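Local coordinates for 3-hydroxyacyl-CoA dehydrogenase (PDB 4O5O), which probably catalyses the NAD-dependent oxidation of 3-hydroxyacyl-CoA to 3-ketoacyl-CoA, as a member of the short-chain dehydrogenase family, at residues B[67-72]-B[118-123]. Sequence-based numbering, arbitrary orientation. Where two conformers were deposited one is given.
Sequences DVASDT and TISINL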
loop_
_atom_site.group_PDB
_atom_site.type_symbol
_atom_site.label_atom_id
_atom_site.label_comp_id
_atom_site.label_asym_id
_atom_site.label_seq_id
_atom_site.Cartn_x
_atom_site.Cartn_y
_atom_site.Cartn_z
ATOM N N ASP B 67 -18.800 -25.116 -10.870
ATOM C CA ASP B 67 -18.515 -23.780 -11.396
ATOM C C ASP B 67 -18.646 -22.804 -10.233
ATOM O O ASP B 67 -19.763 -22.575 -9.728
ATOM C CB ASP B 67 -19.509 -23.418 -12.494
ATOM C CG ASP B 67 -19.317 -22.026 -13.030
ATOM O OD1 ASP B 67 -18.444 -21.296 -12.525
ATOM O OD2 ASP B 67 -20.048 -21.645 -13.965
ATOM N N VAL B 68 -17.519 -22.292 -9.732
ATOM C CA VAL B 68 -17.554 -21.408 -8.555
ATOM C C VAL B 68 -18.378 -20.132 -8.716
ATOM O O VAL B 68 -18.800 -19.560 -7.707
ATOM C CB VAL B 68 -16.148 -21.017 -8.038
ATOM C CG1 VAL B 68 -15.444 -22.215 -7.441
ATOM C CG2 VAL B 68 -15.324 -20.350 -9.123
ATOM N N ALA B 69 -18.646 -19.717 -9.958
ATOM C CA ALA B 69 -19.429 -18.506 -10.189
ATOM C C ALA B 69 -20.935 -18.784 -10.168
ATOM O O ALA B 69 -21.732 -17.850 -10.283
ATOM C CB ALA B 69 -19.057 -17.856 -11.501
ATOM N N SER B 70 -21.321 -20.059 -10.037
ATOM C CA SER B 70 -22.737 -20.456 -10.030
ATOM C C SER B 70 -23.324 -20.526 -8.617
ATOM O O SER B 70 -22.806 -21.222 -7.749
ATOM C CB SER B 70 -22.918 -21.802 -10.726
ATOM O OG SER B 70 -24.162 -22.399 -10.423
ATOM N N ASP B 71 -24.415 -19.802 -8.394
ATOM C CA ASP B 71 -25.153 -19.885 -7.133
ATOM C C ASP B 71 -25.501 -21.356 -6.810
ATOM O O ASP B 71 -25.248 -21.866 -5.698
ATOM C CB ASP B 71 -26.431 -19.043 -7.273
ATOM C CG ASP B 71 -27.322 -19.097 -6.046
ATOM O OD1 ASP B 71 -27.072 -18.327 -5.134
ATOM O OD2 ASP B 71 -28.313 -19.864 -6.015
ATOM N N THR B 72 -26.090 -22.036 -7.797
ATOM C CA THR B 72 -26.507 -23.447 -7.678
ATOM C C THR B 72 -25.357 -24.349 -7.322
ATOM O O THR B 72 -25.443 -25.143 -6.389
ATOM C CB THR B 72 -27.097 -23.904 -9.034
ATOM O OG1 THR B 72 -28.329 -23.247 -9.216
ATOM C CG2 THR B 72 -27.249 -25.444 -9.160
ATOM N N THR B 118 -12.964 -13.179 -16.768
ATOM C CA THR B 118 -11.909 -13.189 -15.764
ATOM C C THR B 118 -12.423 -12.696 -14.419
ATOM O O THR B 118 -12.139 -13.280 -13.364
ATOM C CB THR B 118 -10.753 -12.336 -16.272
ATOM O OG1 THR B 118 -10.252 -12.938 -17.462
ATOM C CG2 THR B 118 -9.612 -12.206 -15.284
ATOM N N ILE B 119 -13.187 -11.608 -14.443
ATOM C CA ILE B 119 -13.845 -11.084 -13.237
ATOM C C ILE B 119 -14.785 -12.129 -12.646
ATOM O O ILE B 119 -14.837 -12.347 -11.429
ATOM C CB ILE B 119 -14.669 -9.806 -13.557
ATOM C CG1 ILE B 119 -13.756 -8.655 -13.965
ATOM C CG2 ILE B 119 -15.543 -9.383 -12.381
ATOM C CD1 ILE B 119 -12.686 -8.364 -12.934
ATOM N N SER B 120 -15.561 -12.762 -13.511
ATOM C CA SER B 120 -16.536 -13.753 -13.064
ATOM C C SER B 120 -15.884 -14.924 -12.321
ATOM O O SER B 120 -16.303 -15.269 -11.197
ATOM C CB SER B 120 -17.363 -14.282 -14.258
ATOM O OG SER B 120 -18.229 -15.315 -13.839
ATOM N N ILE B 121 -14.866 -15.527 -12.917
ATOM C CA ILE B 121 -14.239 -16.670 -12.289
ATOM C C ILE B 121 -13.457 -16.261 -11.037
ATOM O O ILE B 121 -13.586 -16.849 -9.971
ATOM C CB ILE B 121 -13.311 -17.399 -13.275
ATOM C CG1 ILE B 121 -14.115 -18.011 -14.440
ATOM C CG2 ILE B 121 -12.515 -18.479 -12.543
ATOM C CD1 ILE B 121 -13.286 -18.391 -15.642
ATOM N N ASN B 122 -12.632 -15.229 -11.174
ATOM C CA ASN B 122 -11.632 -14.936 -10.153
ATOM C C ASN B 122 -12.208 -14.191 -8.944
ATOM O O ASN B 122 -11.786 -14.441 -7.800
ATOM C CB ASN B 122 -10.543 -14.055 -10.731
ATOM C CG ASN B 122 -9.664 -14.762 -11.719
ATOM O OD1 ASN B 122 -9.864 -15.935 -12.006
ATOM N ND2 ASN B 122 -8.657 -14.067 -12.223
ATOM N N LEU B 123 -13.152 -13.282 -9.201
ATOM C CA LEU B 123 -13.691 -12.382 -8.196
ATOM C C LEU B 123 -15.102 -12.791 -7.768
ATOM O O LEU B 123 -15.344 -13.066 -6.593
ATOM C CB LEU B 123 -13.626 -10.938 -8.675
ATOM C CG LEU B 123 -14.205 -9.896 -7.710
ATOM C CD1 LEU B 123 -13.593 -10.005 -6.316
ATOM C CD2 LEU B 123 -14.000 -8.514 -8.295
#
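Ala69 turns its methyl toward the helix, where it meets Ser120: CB lies 3.6 Å from Ser120 OG and 3.8 Å from Ser120 O, touching the hydroxyl and the backbone carbonyl of one residue. The hydroxyl gets there because Ser120 carries OG anti to its own backbone N (chi1 175°). One residue along, Val68 sends a single branch across; its CG2 comes 4.0 Å from Ile121 O, while the Ile121 side chain stays further off. The contact is therefore van der Waals packing of small methyl groups on oxygens along one flank of the helix, and no hydrogen bond links the two segments. What presents Ala69 is the tight loop itself. Asp67 to Ser70 form a type I turn, and Asp67 OD1 accepts from Ala69 N at 3.0 Å in an Asx turn, the N-H arriving from above the carboxylate plane. Ser70 then N-caps helix 71-85. Further along helix 112-137, Asn128 ND2 hydrogen-bonds to the carbonyls of Val68 and Ser70, and Arg131 forms a salt bridge with Asp71. In this Rossmann-type fold, the contact joins the turn linking edge strand 61-65 and helix 71-85 to helix 112-137, whose other flank packs on helix 167-187.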